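Local structure of nuclear and cytoplasmic polyadenylated RNA-binding protein PUB1 (Saccharomyces cerevisiae, 3MD1) at residues N3-L9 and R71-W77; L9-V13 and D67-R71. The protein binds polyadenylated RNA with a preference for poly(U), the fragment here being its second RNA recognition motif, and may accompany nuclear transcripts to the cytoplasm. One frame throughout, in Å; residues are numbered along the deposited sequence.

Contact 1: residues N3-L9 and R71-W77; sequences NLFVGDL and RPLRINW
Leu4 (chi1 m, chi2 t) lays CD2 over one face of the Trp77 indole, 4.1 Å from Trp77 CE3, at one end of the pairing between first and last strands of an RNA recognition motif (RRM). Strands 3-7 and 74-77 run antiparallel, their axes 4.6 Å apart at 159°, in the register Leu4-Trp77, Phe5-Asn76, Val6-Ile75, Gly7-Arg74. Phe5-Asn76 and Gly7-Arg74 are hydrogen-bonded pairs: Phe5 N to Asn76 O and Gly7 N to Arg74 O are each 2.7 Å, while Asn76 N to Phe5 O and Arg74 N to Gly7 O are each 3.0 Å. Phe5 (chi1 t), Asn76 and Arg74 occupy one face, where the Phe5 ring meets that of Tyr45. Val6 and Ile75 occupy the other face, where helix 53-63 packs on Ile75. Residues 4-9, Leu-Phe-Val-Gly-Asp-Leu, match the RNP2 motif; Phe5 is its second residue, a position whose aromatic side chain commonly stacks on an RNA base in RRMs, so its face probably binds RNA. From the break between 71-72 and 74-77, Leu73 CD2 reaches Val6 CG1 at 3.5 Å and Leu9 CD2 at 3.8 Å. Asp8 takes a left-handed backbone conformation (62/42) that ends the strand and directs its CB toward 71-77. Water 1 donates to Asp8 O and Arg71 O, 2.8 Å from each, and Asp8 OD1 closes the end by a salt bridge, 2.9 Å from both NE and NH1 of Arg71.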
loop_
_atom_site.group_PDB
_atom_site.type_symbol
_atom_site.label_atom_id
_atom_site.label_comp_id
_atom_site.label_asym_id
_atom_site.label_seq_id
_atom_site.Cartn_x
_atom_site.Cartn_y
_atom_site.Cartn_z
ATOM N N ASN A 3 0.456 -6.613 7.627
ATOM C CA ASN A 3 0.906 -5.945 6.414
ATOM C C ASN A 3 -0.113 -6.007 5.296
ATOM O O ASN A 3 -0.635 -7.079 4.974
ATOM C CB ASN A 3 2.205 -6.596 5.927
ATOM C CG ASN A 3 3.280 -6.608 6.990
ATOM O OD1 ASN A 3 3.773 -7.668 7.396
ATOM N ND2 ASN A 3 3.643 -5.440 7.455
ATOM N N LEU A 4 -0.356 -4.845 4.701
ATOM C CA LEU A 4 -1.234 -4.723 3.545
ATOM C C LEU A 4 -0.454 -4.622 2.240
ATOM O O LEU A 4 0.524 -3.857 2.142
ATOM C CB LEU A 4 -2.107 -3.491 3.690
ATOM C CG LEU A 4 -2.983 -3.405 4.937
ATOM C CD1 LEU A 4 -3.743 -2.098 4.892
ATOM C CD2 LEU A 4 -3.936 -4.588 5.028
ATOM N N PHE A 5 -0.910 -5.380 1.241
ATOM C CA PHE A 5 -0.506 -5.201 -0.146
ATOM C C PHE A 5 -1.432 -4.178 -0.780
ATOM O O PHE A 5 -2.651 -4.359 -0.773
ATOM C CB PHE A 5 -0.599 -6.522 -0.910
ATOM C CG PHE A 5 -0.294 -6.397 -2.380
ATOM C CD1 PHE A 5 -1.286 -6.052 -3.308
ATOM C CD2 PHE A 5 0.986 -6.652 -2.844
ATOM C CE1 PHE A 5 -0.992 -5.953 -4.662
ATOM C CE2 PHE A 5 1.278 -6.570 -4.209
ATOM C CZ PHE A 5 0.292 -6.213 -5.114
ATOM N N VAL A 6 -0.857 -3.121 -1.349
ATOM C CA VAL A 6 -1.646 -2.041 -1.936
ATOM C C VAL A 6 -1.354 -1.988 -3.433
ATOM O O VAL A 6 -0.257 -1.552 -3.859
ATOM C CB VAL A 6 -1.365 -0.675 -1.247
ATOM C CG1 VAL A 6 -2.199 0.432 -1.871
ATOM C CG2 VAL A 6 -1.634 -0.753 0.247
ATOM N N GLY A 7 -2.313 -2.470 -4.216
ATOM C CA GLY A 7 -2.185 -2.520 -5.672
ATOM C C GLY A 7 -2.880 -1.425 -6.466
ATOM O O GLY A 7 -3.630 -0.602 -5.913
ATOM N N ASP A 8 -2.666 -1.468 -7.780
ATOM C CA ASP A 8 -3.251 -0.515 -8.719
ATOM C C ASP A 8 -2.787 0.901 -8.439
ATOM O O ASP A 8 -3.580 1.840 -8.490
ATOM C CB ASP A 8 -4.787 -0.586 -8.703
ATOM C CG ASP A 8 -5.412 0.183 -9.840
ATOM O OD1 ASP A 8 -4.862 0.136 -10.966
ATOM O OD2 ASP A 8 -6.468 0.827 -9.606
ATOM N N LEU A 9 -1.495 1.044 -8.143
ATOM C CA LEU A 9 -0.926 2.364 -7.919
ATOM C C LEU A 9 -0.552 2.974 -9.258
ATOM O O LEU A 9 0.055 2.315 -10.102
ATOM C CB LEU A 9 0.316 2.301 -7.018
ATOM C CG LEU A 9 0.174 1.785 -5.583
ATOM C CD1 LEU A 9 1.525 1.794 -4.847
ATOM C CD2 LEU A 9 -0.842 2.614 -4.823
ATOM N N ARG A 71 -6.436 6.577 -9.444
ATOM C CA ARG A 71 -6.554 5.124 -9.533
ATOM C C ARG A 71 -7.107 4.516 -8.249
ATOM O O ARG A 71 -6.652 4.869 -7.151
ATOM C CB ARG A 71 -5.188 4.503 -9.837
ATOM C CG ARG A 71 -4.585 4.911 -11.186
ATOM C CD ARG A 71 -5.042 4.023 -12.343
ATOM N NE ARG A 71 -4.419 2.696 -12.292
ATOM C CZ ARG A 71 -3.185 2.427 -12.719
ATOM N NH1 ARG A 71 -2.708 1.195 -12.624
ATOM N NH2 ARG A 71 -2.430 3.391 -13.250
ATOM N N PRO A 72 -8.069 3.579 -8.379
ATOM C CA PRO A 72 -8.633 2.956 -7.181
ATOM C C PRO A 72 -7.634 2.024 -6.500
ATOM O O PRO A 72 -7.037 1.173 -7.145
ATOM C CB PRO A 72 -9.843 2.170 -7.700
ATOM C CG PRO A 72 -9.637 2.028 -9.172
ATOM C CD PRO A 72 -8.713 3.125 -9.623
ATOM N N LEU A 73 -7.465 2.198 -5.193
ATOM C CA LEU A 73 -6.588 1.327 -4.427
ATOM C C LEU A 73 -7.162 -0.077 -4.379
ATOM O O LEU A 73 -8.349 -0.262 -4.080
ATOM C CB LEU A 73 -6.425 1.864 -3.001
ATOM C CG LEU A 73 -5.703 3.214 -2.891
ATOM C CD1 LEU A 73 -6.034 3.867 -1.553
ATOM C CD2 LEU A 73 -4.192 3.065 -3.079
ATOM N N ARG A 74 -6.315 -1.065 -4.653
ATOM C CA ARG A 74 -6.721 -2.473 -4.619
ATOM C C ARG A 74 -5.943 -3.156 -3.521
ATOM O O ARG A 74 -4.767 -3.467 -3.692
ATOM C CB ARG A 74 -6.444 -3.157 -5.964
ATOM C CG ARG A 74 -7.154 -2.532 -7.123
ATOM C CD ARG A 74 -8.642 -2.565 -6.950
ATOM N NE ARG A 74 -9.310 -1.966 -8.106
ATOM C CZ ARG A 74 -10.537 -1.448 -8.089
ATOM N NH1 ARG A 74 -11.254 -1.424 -6.969
ATOM N NH2 ARG A 74 -11.046 -0.930 -9.204
ATOM N N ILE A 75 -6.591 -3.395 -2.398
ATOM C CA ILE A 75 -5.885 -3.720 -1.175
ATOM C C ILE A 75 -6.206 -5.128 -0.693
ATOM O O ILE A 75 -7.367 -5.548 -0.714
ATOM C CB ILE A 75 -6.209 -2.666 -0.063
ATOM C CG1 ILE A 75 -5.990 -1.240 -0.582
ATOM C CG2 ILE A 75 -5.331 -2.897 1.157
ATOM C CD1 ILE A 75 -6.492 -0.149 0.374
ATOM N N ASN A 76 -5.174 -5.855 -0.276
ATOM C CA ASN A 76 -5.357 -7.161 0.354
ATOM C C ASN A 76 -4.273 -7.420 1.383
ATOM O O ASN A 76 -3.320 -6.650 1.494
ATOM C CB ASN A 76 -5.425 -8.286 -0.690
ATOM C CG ASN A 76 -4.196 -8.346 -1.575
ATOM O OD1 ASN A 76 -4.236 -7.933 -2.728
ATOM N ND2 ASN A 76 -3.104 -8.875 -1.044
ATOM N N TRP A 77 -4.437 -8.488 2.161
ATOM C CA TRP A 77 -3.384 -8.924 3.066
ATOM C C TRP A 77 -2.150 -9.282 2.247
ATOM O O TRP A 77 -2.253 -9.960 1.222
ATOM C CB TRP A 77 -3.850 -10.137 3.886
ATOM C CG TRP A 77 -4.866 -9.768 4.914
ATOM C CD1 TRP A 77 -6.191 -10.110 4.924
ATOM C CD2 TRP A 77 -4.648 -8.971 6.088
ATOM N NE1 TRP A 77 -6.809 -9.573 6.028
ATOM C CE2 TRP A 77 -5.888 -8.873 6.762
ATOM C CE3 TRP A 77 -3.527 -8.326 6.634
ATOM C CZ2 TRP A 77 -6.039 -8.158 7.959
ATOM C CZ3 TRP A 77 -3.671 -7.613 7.828
ATOM C CH2 TRP A 77 -4.925 -7.533 8.474
HETATM O O HOH W 1 -4.346 3.420 -6.344
HETATM O O HOH W 2 0.222 1.167 -12.533
#

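Contact 2: residues L9-V13 and D67-R71; sequences LNVNV and DLNGR
Two turns of different kinds meet here largely through asparagines and water, with no backbone-to-backbone hydrogen bond between 9-13 and 67-71. Residues 10-13 form a type I turn (Val13 N to Asn10 O 2.9 Å), and Asn10 OD1 adds an Asx turn by accepting from Asn12 N at 3.0 Å. Facing it, Leu68-Arg71 is a type I' turn with Asn69 (46/43) and Gly70 (85/1) at positive phi; Arg71 N to Leu68 O is 3.0 Å and Leu68 N to Arg71 O 2.9 Å. In the RRM these are the loop between the first strand and helix 15-22, and the tight hairpin leading into the last strand. Asn10 (chi1 t) sends ND2 to Asn69 O at 3.0 Å, and Asn69 (chi1 m) returns ND2 to OD1 of Asn12 (chi1 p) at 2.9 Å. Beneath this polar pair, Leu68 CD2 packs on Val13 CG2 at 4.0 Å and Leu9 CD2 at 4.2 Å, near Thr17 and Leu18 of the helix. Water 3 joins Asn10 N (3.0 Å) to Leu68 O (2.7 Å). The Arg71 guanidinium, salt-bridged to Asp8, presents one face to Leu9 O, and water 4 accepts from Arg71 NH2 at 2.8 Å and Val11 N at 2.9 Å.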
loop_
_atom_site.group_PDB
_atom_site.type_symbol
_atom_site.label_atom_id
_atom_site.label_comp_id
_atom_site.label_asym_id
_atom_site.label_seq_id
_atom_site.Cartn_x
_atom_site.Cartn_y
_atom_site.Cartn_z
ATOM N N LEU A 9 -1.495 1.044 -8.143
ATOM C CA LEU A 9 -0.926 2.364 -7.919
ATOM C C LEU A 9 -0.552 2.974 -9.258
ATOM O O LEU A 9 0.055 2.315 -10.102
ATOM C CB LEU A 9 0.316 2.301 -7.018
ATOM C CG LEU A 9 0.174 1.785 -5.583
ATOM C CD1 LEU A 9 1.525 1.794 -4.847
ATOM C CD2 LEU A 9 -0.842 2.614 -4.823
ATOM N N ASN A 10 -0.934 4.232 -9.449
ATOM C CA ASN A 10 -0.362 5.056 -10.509
ATOM C C ASN A 10 1.161 4.973 -10.426
ATOM O O ASN A 10 1.725 5.042 -9.329
ATOM C CB ASN A 10 -0.821 6.501 -10.316
ATOM C CG ASN A 10 -0.577 7.378 -11.541
ATOM O OD1 ASN A 10 0.480 7.320 -12.171
ATOM N ND2 ASN A 10 -1.552 8.212 -11.863
ATOM N N VAL A 11 1.829 4.809 -11.565
ATOM C CA VAL A 11 3.303 4.768 -11.564
ATOM C C VAL A 11 3.965 6.060 -11.061
ATOM O O VAL A 11 5.172 6.060 -10.773
ATOM C CB VAL A 11 3.911 4.382 -12.937
ATOM C CG1 VAL A 11 3.659 2.886 -13.241
ATOM C CG2 VAL A 11 3.401 5.304 -14.043
ATOM N N ASN A 12 3.190 7.143 -10.959
ATOM C CA ASN A 12 3.688 8.394 -10.379
ATOM C C ASN A 12 3.607 8.438 -8.849
ATOM O O ASN A 12 4.015 9.421 -8.234
ATOM C CB ASN A 12 3.007 9.625 -11.013
ATOM C CG ASN A 12 1.581 9.867 -10.496
ATOM O OD1 ASN A 12 1.038 9.093 -9.704
ATOM N ND2 ASN A 12 0.972 10.948 -10.955
ATOM N N VAL A 13 3.087 7.372 -8.237
ATOM C CA VAL A 13 3.014 7.324 -6.781
ATOM C C VAL A 13 4.359 6.877 -6.225
ATOM O O VAL A 13 4.807 5.759 -6.492
ATOM C CB VAL A 13 1.877 6.391 -6.280
ATOM C CG1 VAL A 13 2.006 6.133 -4.789
ATOM C CG2 VAL A 13 0.504 7.006 -6.596
ATOM N N ASP A 67 -9.766 6.341 -4.405
ATOM C CA ASP A 67 -8.813 6.838 -5.408
ATOM C C ASP A 67 -7.567 7.493 -4.827
ATOM O O ASP A 67 -7.638 8.306 -3.908
ATOM C CB ASP A 67 -9.502 7.798 -6.384
ATOM C CG ASP A 67 -10.206 7.076 -7.530
ATOM O OD1 ASP A 67 -10.236 5.825 -7.542
ATOM O OD2 ASP A 67 -10.723 7.764 -8.423
ATOM N N LEU A 68 -6.420 7.130 -5.393
ATOM C CA LEU A 68 -5.167 7.816 -5.133
ATOM C C LEU A 68 -4.565 8.146 -6.487
ATOM O O LEU A 68 -4.379 7.258 -7.312
ATOM C CB LEU A 68 -4.218 6.918 -4.337
ATOM C CG LEU A 68 -2.823 7.504 -4.081
ATOM C CD1 LEU A 68 -2.897 8.774 -3.227
ATOM C CD2 LEU A 68 -1.949 6.430 -3.437
ATOM N N ASN A 69 -4.279 9.434 -6.720
ATOM C CA ASN A 69 -3.768 9.876 -8.020
ATOM C C ASN A 69 -4.558 9.269 -9.188
ATOM O O ASN A 69 -3.984 8.818 -10.174
ATOM C CB ASN A 69 -2.263 9.591 -8.152
ATOM C CG ASN A 69 -1.410 10.465 -7.240
ATOM O OD1 ASN A 69 -1.922 11.158 -6.356
ATOM N ND2 ASN A 69 -0.100 10.445 -7.462
ATOM N N GLY A 70 -5.883 9.257 -9.054
ATOM C CA GLY A 70 -6.770 8.879 -10.144
ATOM C C GLY A 70 -7.031 7.394 -10.316
ATOM O O GLY A 70 -7.766 6.996 -11.228
ATOM N N ARG A 71 -6.436 6.577 -9.444
ATOM C CA ARG A 71 -6.554 5.124 -9.533
ATOM C C ARG A 71 -7.107 4.516 -8.249
ATOM O O ARG A 71 -6.652 4.869 -7.151
ATOM C CB ARG A 71 -5.188 4.503 -9.837
ATOM C CG ARG A 71 -4.585 4.911 -11.186
ATOM C CD ARG A 71 -5.042 4.023 -12.343
ATOM N NE ARG A 71 -4.419 2.696 -12.292
ATOM C CZ ARG A 71 -3.185 2.427 -12.719
ATOM N NH1 ARG A 71 -2.708 1.195 -12.624
ATOM N NH2 ARG A 71 -2.430 3.391 -13.250
HETATM O O HOH W 2 0.222 1.167 -12.533
HETATM O O HOH W 3 -2.504 5.294 -7.187
HETATM O O HOH W 4 0.194 4.079 -13.829
#

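From the N terminus, the chain first lays down strand 2-7, which supplies one side of contact 1, and then turns through 9-13, one side of contact 2, before entering helix 15-22. Strands 28-35 and 45-50 and helix 53-63 follow. The return leg meets its partners in reverse order: the hairpin 67-71 closes contact 2 across 53 intervening residues, and 71-77 then closes contact 1 across 61, so the smaller loop lies within the larger. Leu9 and Arg71 belong to both contacts, as does water 2, bridging Leu9 O and Arg71 NH1. The principle is that paired strands can be followed by turns that still meet, through side chains and water, beside the first helix.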